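Local coordinates for ERPP protein (Borrelia burgdorferi, PDB 4BOB) that probably binds the complement regulator factor H as an outer surface lipoprotein of the Lyme disease spirochaete, at residues S33-K38 and L54-E59; V37-K42 and Y152-E157; T49-L54 and L67-H72; N61-G66 and F77-S82. All coordinates share one frame; numbering follows the deposited sequence.

Interaction 1 (S33-K38 and L54-E59)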
# COMPACT_ATOMS: atom_id res chain seq x y z
N SER A 33 -6.65 -8.24 13.35
CA SER A 33 -6.88 -9.33 12.42
C SER A 33 -7.00 -8.77 11.00
O SER A 33 -6.21 -9.07 10.11
CB SER A 33 -8.17 -10.04 12.83
OG SER A 33 -8.19 -11.37 12.38
N LYS A 34 -8.00 -7.92 10.81
CA LYS A 34 -8.37 -7.46 9.49
C LYS A 34 -9.03 -6.11 9.57
O LYS A 34 -9.85 -5.86 10.45
CB LYS A 34 -9.34 -8.44 8.85
CG LYS A 34 -10.03 -7.89 7.59
CD LYS A 34 -10.82 -8.96 6.86
CE LYS A 34 -12.15 -9.24 7.52
NZ LYS A 34 -12.84 -10.33 6.79
N PHE A 35 -8.70 -5.25 8.62
CA PHE A 35 -9.40 -4.00 8.46
C PHE A 35 -9.22 -3.41 7.05
O PHE A 35 -8.45 -3.92 6.22
CB PHE A 35 -8.98 -3.02 9.56
CG PHE A 35 -7.59 -2.48 9.39
CD1 PHE A 35 -6.49 -3.20 9.83
CD2 PHE A 35 -7.39 -1.25 8.79
CE1 PHE A 35 -5.22 -2.70 9.67
CE2 PHE A 35 -6.12 -0.74 8.64
CZ PHE A 35 -5.03 -1.46 9.09
N THR A 36 -9.96 -2.35 6.79
CA THR A 36 -10.00 -1.73 5.48
C THR A 36 -9.68 -0.28 5.67
O THR A 36 -9.88 0.28 6.77
CB THR A 36 -11.38 -1.89 4.81
OG1 THR A 36 -11.88 -3.20 5.07
CG2 THR A 36 -11.28 -1.75 3.33
N VAL A 37 -9.14 0.32 4.61
CA VAL A 37 -8.81 1.75 4.59
C VAL A 37 -8.81 2.22 3.12
O VAL A 37 -8.45 1.47 2.21
CB VAL A 37 -7.47 2.06 5.33
CG1 VAL A 37 -6.38 1.05 4.97
CG2 VAL A 37 -7.01 3.49 5.09
N LYS A 38 -9.27 3.45 2.90
CA LYS A 38 -9.34 4.03 1.57
C LYS A 38 -7.94 4.19 0.97
O LYS A 38 -7.01 4.61 1.66
CB LYS A 38 -10.04 5.42 1.61
CG LYS A 38 -11.57 5.38 1.54
CD LYS A 38 -12.05 5.17 0.10
CE LYS A 38 -13.53 4.84 -0.00
NZ LYS A 38 -13.87 4.30 -1.35
N LEU A 54 -8.60 -0.86 0.52
CA LEU A 54 -7.51 -1.81 0.68
C LEU A 54 -7.75 -2.63 1.94
O LEU A 54 -7.90 -2.06 3.03
CB LEU A 54 -6.18 -1.07 0.78
CG LEU A 54 -4.87 -1.88 0.77
CD1 LEU A 54 -4.48 -2.28 -0.64
CD2 LEU A 54 -3.75 -1.06 1.38
N VAL A 55 -7.75 -3.95 1.78
CA VAL A 55 -8.12 -4.89 2.83
C VAL A 55 -6.86 -5.51 3.46
O VAL A 55 -6.27 -6.46 2.91
CB VAL A 55 -9.03 -6.01 2.28
CG1 VAL A 55 -9.25 -7.11 3.32
CG2 VAL A 55 -10.37 -5.44 1.83
N VAL A 56 -6.46 -4.96 4.60
CA VAL A 56 -5.22 -5.40 5.23
C VAL A 56 -5.56 -6.53 6.21
O VAL A 56 -6.44 -6.39 7.08
CB VAL A 56 -4.45 -4.24 5.91
CG1 VAL A 56 -2.99 -4.63 6.10
CG2 VAL A 56 -4.51 -2.98 5.05
N ARG A 57 -4.88 -7.65 6.02
CA ARG A 57 -5.16 -8.89 6.73
C ARG A 57 -3.86 -9.41 7.36
O ARG A 57 -2.79 -9.37 6.75
CB ARG A 57 -5.75 -9.93 5.76
CG ARG A 57 -6.39 -11.17 6.42
CD ARG A 57 -6.23 -12.41 5.56
NE ARG A 57 -6.68 -12.19 4.18
CZ ARG A 57 -6.12 -12.73 3.09
NH1 ARG A 57 -5.04 -13.51 3.18
NH2 ARG A 57 -6.63 -12.46 1.88
N LYS A 58 -3.98 -9.92 8.59
CA LYS A 58 -2.86 -10.33 9.41
C LYS A 58 -2.74 -11.85 9.48
O LYS A 58 -3.63 -12.51 10.03
CB LYS A 58 -3.06 -9.73 10.81
CG LYS A 58 -2.14 -10.26 11.89
CD LYS A 58 -0.68 -10.25 11.46
CE LYS A 58 0.19 -10.81 12.55
NZ LYS A 58 1.52 -11.14 11.99
N GLU A 59 -1.65 -12.41 8.96
CA GLU A 59 -1.44 -13.88 8.86
C GLU A 59 -0.60 -14.44 10.00
O GLU A 59 0.20 -13.73 10.63
CB GLU A 59 -0.67 -14.29 7.59
CG GLU A 59 -0.90 -13.53 6.30
CD GLU A 59 -2.05 -14.10 5.49
OE1 GLU A 59 -3.21 -13.94 5.95
OE2 GLU A 59 -1.77 -14.67 4.39

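Interaction 2 (V37-K42 and Y152-E157)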
# COMPACT_ATOMS: atom_id res chain seq x y z
N VAL A 37 -9.14 0.32 4.61
CA VAL A 37 -8.81 1.75 4.59
C VAL A 37 -8.81 2.22 3.12
O VAL A 37 -8.45 1.47 2.21
CB VAL A 37 -7.47 2.06 5.33
CG1 VAL A 37 -6.38 1.05 4.97
CG2 VAL A 37 -7.01 3.49 5.09
N LYS A 38 -9.27 3.45 2.90
CA LYS A 38 -9.34 4.03 1.57
C LYS A 38 -7.94 4.19 0.97
O LYS A 38 -7.01 4.61 1.66
CB LYS A 38 -10.04 5.42 1.61
CG LYS A 38 -11.57 5.38 1.54
CD LYS A 38 -12.05 5.17 0.10
CE LYS A 38 -13.53 4.84 -0.00
NZ LYS A 38 -13.87 4.30 -1.35
N ILE A 39 -7.79 3.85 -0.31
CA ILE A 39 -6.56 4.14 -1.04
C ILE A 39 -6.86 5.02 -2.25
O ILE A 39 -7.89 4.86 -2.90
CB ILE A 39 -5.76 2.87 -1.46
CG1 ILE A 39 -4.49 3.27 -2.25
CG2 ILE A 39 -6.62 1.86 -2.21
CD1 ILE A 39 -3.29 2.41 -1.97
N LYS A 40 -5.94 5.96 -2.49
CA LYS A 40 -5.91 6.80 -3.68
C LYS A 40 -4.72 6.55 -4.61
O LYS A 40 -3.66 6.09 -4.17
CB LYS A 40 -5.79 8.25 -3.23
CG LYS A 40 -6.91 8.77 -2.37
CD LYS A 40 -6.52 10.13 -1.85
CE LYS A 40 -7.68 10.80 -1.15
NZ LYS A 40 -8.54 11.54 -2.12
N ASN A 41 -4.87 6.90 -5.88
CA ASN A 41 -3.69 7.08 -6.75
C ASN A 41 -3.68 8.39 -7.54
O ASN A 41 -4.69 9.09 -7.71
CB ASN A 41 -3.51 5.92 -7.72
CG ASN A 41 -4.68 5.75 -8.69
OD1 ASN A 41 -5.62 6.57 -8.75
ND2 ASN A 41 -4.64 4.67 -9.44
N LYS A 42 -2.49 8.70 -8.04
CA LYS A 42 -2.32 9.81 -8.95
C LYS A 42 -2.78 9.40 -10.34
O LYS A 42 -2.35 8.38 -10.88
CB LYS A 42 -0.88 10.28 -8.94
CG LYS A 42 -0.61 11.14 -7.72
CD LYS A 42 0.50 12.14 -7.99
CE LYS A 42 0.31 13.43 -7.22
NZ LYS A 42 1.61 13.86 -6.65
N TYR A 152 0.85 6.34 -4.75
CA TYR A 152 -0.26 5.92 -3.88
C TYR A 152 -0.29 6.64 -2.52
O TYR A 152 0.75 7.07 -2.02
CB TYR A 152 -0.19 4.40 -3.60
CG TYR A 152 -0.48 3.50 -4.78
CD1 TYR A 152 -1.81 3.22 -5.18
CD2 TYR A 152 0.55 2.89 -5.49
CE1 TYR A 152 -2.08 2.39 -6.25
CE2 TYR A 152 0.28 2.06 -6.56
CZ TYR A 152 -1.03 1.81 -6.94
OH TYR A 152 -1.31 0.98 -8.00
N ALA A 153 -1.49 6.70 -1.94
CA ALA A 153 -1.79 7.51 -0.75
C ALA A 153 -2.93 6.91 0.03
O ALA A 153 -4.03 6.74 -0.52
CB ALA A 153 -2.12 8.96 -1.13
N ILE A 154 -2.66 6.63 1.31
CA ILE A 154 -3.64 6.11 2.29
C ILE A 154 -3.69 7.06 3.50
O ILE A 154 -2.65 7.52 3.95
CB ILE A 154 -3.22 4.69 2.73
CG1 ILE A 154 -3.56 3.69 1.64
CG2 ILE A 154 -3.92 4.25 4.01
CD1 ILE A 154 -2.92 2.33 1.85
N PRO A 155 -4.89 7.37 4.04
CA PRO A 155 -4.90 8.39 5.12
C PRO A 155 -4.20 7.89 6.37
O PRO A 155 -4.34 6.74 6.74
CB PRO A 155 -6.38 8.62 5.38
CG PRO A 155 -7.01 7.31 5.02
CD PRO A 155 -6.25 6.86 3.80
N LEU A 156 -3.44 8.76 7.01
CA LEU A 156 -2.60 8.37 8.14
C LEU A 156 -3.42 7.97 9.38
O LEU A 156 -3.22 6.91 9.94
CB LEU A 156 -1.62 9.49 8.47
CG LEU A 156 -0.70 9.22 9.66
CD1 LEU A 156 0.03 7.87 9.56
CD2 LEU A 156 0.29 10.36 9.81
N GLU A 157 -4.37 8.82 9.76
CA GLU A 157 -5.25 8.62 10.92
C GLU A 157 -5.97 7.27 10.97
O GLU A 157 -6.14 6.67 12.05
CB GLU A 157 -6.31 9.73 10.97
CG GLU A 157 -7.47 9.44 11.91
CD GLU A 157 -8.08 10.68 12.52
OE1 GLU A 157 -7.93 11.78 11.92
OE2 GLU A 157 -8.71 10.54 13.60

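Interaction 3 (T49-L54 and L67-H72)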
# COMPACT_ATOMS: atom_id res chain seq x y z
N THR A 49 -6.61 10.88 -6.96
CA THR A 49 -8.00 10.49 -7.15
C THR A 49 -8.23 9.26 -6.27
O THR A 49 -7.30 8.48 -6.04
CB THR A 49 -8.32 10.19 -8.65
OG1 THR A 49 -9.68 9.77 -8.81
CG2 THR A 49 -7.40 9.11 -9.21
N ASP A 50 -9.45 9.10 -5.75
CA ASP A 50 -9.77 7.88 -5.02
C ASP A 50 -9.82 6.68 -5.97
O ASP A 50 -10.52 6.71 -6.99
CB ASP A 50 -11.11 8.01 -4.31
CG ASP A 50 -11.08 8.97 -3.17
OD1 ASP A 50 -9.99 9.50 -2.90
OD2 ASP A 50 -12.13 9.19 -2.53
N LEU A 51 -9.07 5.62 -5.61
CA LEU A 51 -8.97 4.37 -6.37
C LEU A 51 -9.91 3.28 -5.84
O LEU A 51 -10.63 2.64 -6.62
CB LEU A 51 -7.53 3.87 -6.29
CG LEU A 51 -7.16 2.52 -6.92
CD1 LEU A 51 -7.54 2.47 -8.41
CD2 LEU A 51 -5.67 2.32 -6.72
N GLY A 52 -9.88 3.05 -4.52
CA GLY A 52 -10.80 2.11 -3.86
C GLY A 52 -10.51 1.92 -2.37
O GLY A 52 -10.06 2.84 -1.69
N ASP A 53 -10.80 0.70 -1.88
CA ASP A 53 -10.48 0.27 -0.51
C ASP A 53 -9.46 -0.88 -0.49
O ASP A 53 -9.50 -1.77 -1.35
CB ASP A 53 -11.73 -0.21 0.22
CG ASP A 53 -12.80 0.86 0.32
OD1 ASP A 53 -13.17 1.35 -0.75
OD2 ASP A 53 -13.27 1.19 1.44
N LEU A 54 -8.60 -0.86 0.52
CA LEU A 54 -7.51 -1.81 0.68
C LEU A 54 -7.75 -2.63 1.94
O LEU A 54 -7.90 -2.06 3.03
CB LEU A 54 -6.18 -1.07 0.78
CG LEU A 54 -4.87 -1.88 0.77
CD1 LEU A 54 -4.48 -2.28 -0.64
CD2 LEU A 54 -3.75 -1.06 1.38
N LEU A 67 -6.33 -5.31 -3.07
CA LEU A 67 -7.02 -4.18 -3.67
C LEU A 67 -8.36 -4.60 -4.26
O LEU A 67 -8.42 -5.42 -5.19
CB LEU A 67 -6.16 -3.53 -4.77
CG LEU A 67 -6.71 -2.23 -5.43
CD1 LEU A 67 -7.27 -1.21 -4.44
CD2 LEU A 67 -5.63 -1.59 -6.29
N ASN A 68 -9.43 -4.01 -3.72
CA ASN A 68 -10.74 -3.99 -4.36
C ASN A 68 -10.99 -2.63 -5.01
O ASN A 68 -11.58 -1.75 -4.40
CB ASN A 68 -11.82 -4.27 -3.33
CG ASN A 68 -11.54 -5.49 -2.55
OD1 ASN A 68 -11.13 -5.41 -1.40
ND2 ASN A 68 -11.68 -6.63 -3.18
N ALA A 69 -10.52 -2.48 -6.23
CA ALA A 69 -10.68 -1.25 -6.99
C ALA A 69 -11.56 -1.57 -8.18
O ALA A 69 -11.29 -2.55 -8.90
CB ALA A 69 -9.34 -0.76 -7.47
N GLY A 70 -12.60 -0.75 -8.37
CA GLY A 70 -13.60 -0.97 -9.41
C GLY A 70 -14.28 -2.29 -9.10
O GLY A 70 -14.68 -2.52 -7.96
N GLY A 71 -14.37 -3.15 -10.11
CA GLY A 71 -14.81 -4.54 -9.91
C GLY A 71 -13.69 -5.57 -10.06
O GLY A 71 -13.95 -6.72 -10.41
N HIS A 72 -12.45 -5.14 -9.81
CA HIS A 72 -11.28 -6.03 -9.78
C HIS A 72 -10.91 -6.22 -8.30
O HIS A 72 -10.80 -5.24 -7.56
CB HIS A 72 -10.14 -5.43 -10.67
CG HIS A 72 -8.75 -5.45 -10.06
ND1 HIS A 72 -8.48 -5.09 -8.76
CD2 HIS A 72 -7.55 -5.71 -10.63
CE1 HIS A 72 -7.18 -5.17 -8.54
NE2 HIS A 72 -6.59 -5.55 -9.67

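Interaction 4 (N61-G66 and F77-S82)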
# COMPACT_ATOMS: atom_id res chain seq x y z
N ASN A 61 2.01 -15.81 9.50
CA ASN A 61 3.27 -15.19 9.15
C ASN A 61 3.05 -14.05 8.12
O ASN A 61 2.59 -14.31 7.00
CB ASN A 61 4.26 -16.23 8.62
CG ASN A 61 5.55 -15.61 8.12
OD1 ASN A 61 5.96 -14.53 8.58
ND2 ASN A 61 6.19 -16.27 7.16
N GLY A 62 3.34 -12.82 8.56
CA GLY A 62 3.24 -11.64 7.74
C GLY A 62 1.91 -10.91 7.71
O GLY A 62 1.11 -10.98 8.63
N ILE A 63 1.71 -10.16 6.62
CA ILE A 63 0.50 -9.41 6.33
C ILE A 63 0.19 -9.72 4.87
O ILE A 63 1.12 -9.81 4.06
CB ILE A 63 0.73 -7.85 6.41
CG1 ILE A 63 1.57 -7.40 7.64
CG2 ILE A 63 -0.59 -7.08 6.33
CD1 ILE A 63 0.79 -6.97 8.87
N ASP A 64 -1.08 -9.90 4.54
CA ASP A 64 -1.52 -9.74 3.15
C ASP A 64 -2.31 -8.45 3.10
O ASP A 64 -3.01 -8.11 4.06
CB ASP A 64 -2.43 -10.87 2.64
CG ASP A 64 -2.75 -10.73 1.14
OD1 ASP A 64 -1.82 -10.84 0.33
OD2 ASP A 64 -3.92 -10.51 0.75
N THR A 65 -2.22 -7.75 1.98
CA THR A 65 -3.12 -6.65 1.66
C THR A 65 -3.58 -6.81 0.22
O THR A 65 -2.79 -7.19 -0.66
CB THR A 65 -2.44 -5.27 1.82
OG1 THR A 65 -1.74 -4.96 0.63
CG2 THR A 65 -1.46 -5.24 3.00
N GLY A 66 -4.86 -6.54 -0.01
CA GLY A 66 -5.50 -6.73 -1.32
C GLY A 66 -6.37 -5.57 -1.77
O GLY A 66 -7.06 -4.92 -0.97
N PHE A 77 -0.01 -6.17 -2.20
CA PHE A 77 1.34 -6.57 -1.78
C PHE A 77 1.26 -7.28 -0.43
O PHE A 77 0.33 -7.04 0.34
CB PHE A 77 2.32 -5.39 -1.67
CG PHE A 77 2.04 -4.46 -0.50
CD1 PHE A 77 2.25 -4.87 0.82
CD2 PHE A 77 1.61 -3.16 -0.73
CE1 PHE A 77 2.00 -3.99 1.87
CE2 PHE A 77 1.36 -2.29 0.32
CZ PHE A 77 1.55 -2.70 1.61
N SER A 78 2.26 -8.13 -0.18
CA SER A 78 2.39 -8.92 1.04
C SER A 78 3.84 -8.91 1.55
O SER A 78 4.76 -8.49 0.86
CB SER A 78 1.96 -10.36 0.78
OG SER A 78 2.94 -11.03 -0.03
N LEU A 79 4.02 -9.40 2.77
CA LEU A 79 5.30 -9.31 3.49
C LEU A 79 5.24 -10.27 4.68
O LEU A 79 4.16 -10.48 5.22
CB LEU A 79 5.50 -7.89 3.98
CG LEU A 79 4.43 -7.45 4.98
CD1 LEU A 79 5.02 -7.45 6.39
CD2 LEU A 79 3.80 -6.10 4.64
N LYS A 80 6.37 -10.86 5.07
CA LYS A 80 6.38 -11.85 6.16
C LYS A 80 6.62 -11.21 7.55
O LYS A 80 6.86 -9.99 7.63
CB LYS A 80 7.44 -12.89 5.89
CG LYS A 80 7.39 -13.54 4.52
CD LYS A 80 8.83 -13.66 4.00
CE LYS A 80 8.99 -14.62 2.84
NZ LYS A 80 10.36 -14.45 2.25
N GLU A 81 6.58 -12.02 8.63
CA GLU A 81 6.71 -11.48 10.02
C GLU A 81 7.84 -10.47 10.20
O GLU A 81 7.60 -9.38 10.72
CB GLU A 81 6.91 -12.58 11.07
CG GLU A 81 5.65 -13.20 11.68
CD GLU A 81 4.55 -12.20 12.03
OE1 GLU A 81 4.54 -11.66 13.16
OE2 GLU A 81 3.65 -12.00 11.18
N SER A 82 9.04 -10.83 9.76
CA SER A 82 10.23 -9.98 9.94
C SER A 82 10.11 -8.49 9.44
O SER A 82 10.70 -7.58 10.05
CB SER A 82 11.45 -10.66 9.30
OG SER A 82 11.17 -11.02 7.97

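Interaction 1 (S33-K38 and L54-E59)
F35 O takes the N-H of V56 at 2.8 Å (N to O), with the CA-H of V55 making a weaker approach to the same oxygen. F35 N answers by donating to V56 O, so the two residues form a hydrogen-bonded pair. The same pattern returns at V37 and L54, and at the other end K58 N donates to S33 O at 2.8 Å.

On the face carrying F35, V37, L54 and V56 the contact is apolar. F35 CG sits between its own backbone N and carbonyl carbon (chi1 72°), which stands the ring alongside V56; V56 CB lies 4.1 Å above one ring face, offset toward the rim. V37 CG1 approaches V56 CG2 more loosely. Helix 156-162 covers this side, with N162 on F35 and V158 on V37.

The face of K34, T36, V55 and R57 is more exposed. There T36 CG2 meets V55 CG2 at 4.1 Å, while K34 and R57 lead their charged ends away; R57 NH1 makes a weak salt bridge to E59 OE1. K58 sends its ammonium to E81. Strands 34-42 and 48-58 thus pair as an antiparallel beta hairpin within the main sheet.

Interaction 2 (V37-K42 and Y152-E157)
V37 CG2 drops into the notch where I154 runs into P155: it lies 3.4 Å from I154 CG2 and 3.7 Å from P155 CD. V37 and I154 cross at about a right angle, valine methyl against the isoleucine's CG2 branch, whereas the proline ring slides past V37 in the reverse direction. Two residues on, I39 CD1 is the bump. With CG1 anti to the backbone N (chi1 179°), it fits between Y152 CD1, at 3.6 Å, and I154 CD1, at 3.8 Å. The tyrosine ring meets K40 O and N41 CB obliquely, while its hydroxyl is hydrogen-bonded to E108.

Here the first strand of the sheet, 34-42, lies antiparallel to the last, 149-155, and the two meet in mid-sheet. K40 and A153 make the hydrogen-bonded pair: K40 N donates to A153 O at 2.9 Å and nearly straight (166°), and the return bond from A153 N is more bent. Their beta carbons face the other side of the sheet, 4.3 Å from K40 CB to A153 CB, and K40 carries its ammonium off to D50. The ladder cannot continue beyond this, because P155 has no N-H to offer K38 O; its CD comes up to that oxygen instead, at 3.2 Å. P155 is also the N-cap of helix 156-162, whose V158 and L159 close over V37 and I154.

Interaction 3 (T49-L54 and L67-H72)
L51 and G52 form a classic beta bulge facing I39, and from it L51 reaches over to A69 and L67 on the neighbouring strand. The L51 side chain forks between the two: CD1 comes to A69 CB at 3.8 Å, and CD2 to L67 CD2 at 3.9 Å. Its CG is anti to the backbone N (chi1 176°), carrying the fork across, and the two leucines cross at about a right angle. Y105, in a loop, packs on L51, L67 and A69 together.

The bulge itself is in the pairing with strand 34-42; on its other side strand 48-58 makes a hairpin with 63-69, in which D53 and N68 are a hydrogen-bonded pair, held by a long bond of 3.3 Å from N68 N to D53 O, with the donor nearly in line with the carbonyl. L67 CD1 also rests 3.9 Å from D53 O. L54 and L67 turn their side chains to the sheet face opposite that of D53 and N68; the D53 carboxylate makes a salt bridge with K38.

Beyond A69 the chain turns back in a type II' beta turn from A69 to H72, in which H72 N donates to A69 O at 3.0 Å. G70 takes the positive phi (62°) that this turn places at its second residue.

Interaction 4 (N61-G66 and F77-S82)
T65 and F77 both hold their first side-chain group in the crowded position between backbone N and carbonyl carbon: OG1 of T65 at chi1 85° and CG of F77 at chi1 71°. These turns set T65 OG1 over the centre of the F77 ring, 3.8 Å above its plane. The same hydroxyl donates to F77 O at 2.9 Å, in the carbonyl plane and on a lone pair. Since T65 N donates to F77 O as well, at 3.1 Å, the carbonyl has two donors from a single residue. T65 CG2 reaches the ring at CE1.

Further up the ladder I63 and L79 are a hydrogen-bonded pair, their side chains running side by side with CG1 of I63 3.7 Å from CD1 of L79.

Where the ladder ends, two side-chain bonds take over. N61 OD1 accepts from E81 N at 2.6 Å, and E81 OE2, through its anti lone pair, accepts from G62 N at 2.8 Å. N61 and E81 slide past each other in opposite directions, each side chain accepting a backbone N-H of the other segment just beyond the strands. E81 OE2 also forms a salt bridge with K58.

In the sheet this hairpin pairs the outermost strand 72-79 with 63-69; V56 of strand 48-58 lies against I63 and T65, F97 meets the F77 ring, and V84 and F87 of helix 84-93 cover L79.

In the fold
From the N terminus, strand 34-42 is the common start of interactions 1 and 2. Interaction 1 closes the short loop to strand 48-58, while interaction 2 closes a long one to strand 149-155 near the C terminus, bringing the two ends of the fold together in mid-sheet. Interactions 3 and 4 are nested inside that long loop. Interaction 3 crosses interaction 1, sharing L54, and adds strand 63-69; interaction 4 crosses interaction 3 and adds edge strand 72-79, following interaction 1 in series. L54 also packs on I154, joining interactions 1 and 2, whereas interactions 2 and 4 do not touch and lie on opposite sides of the chain's centre.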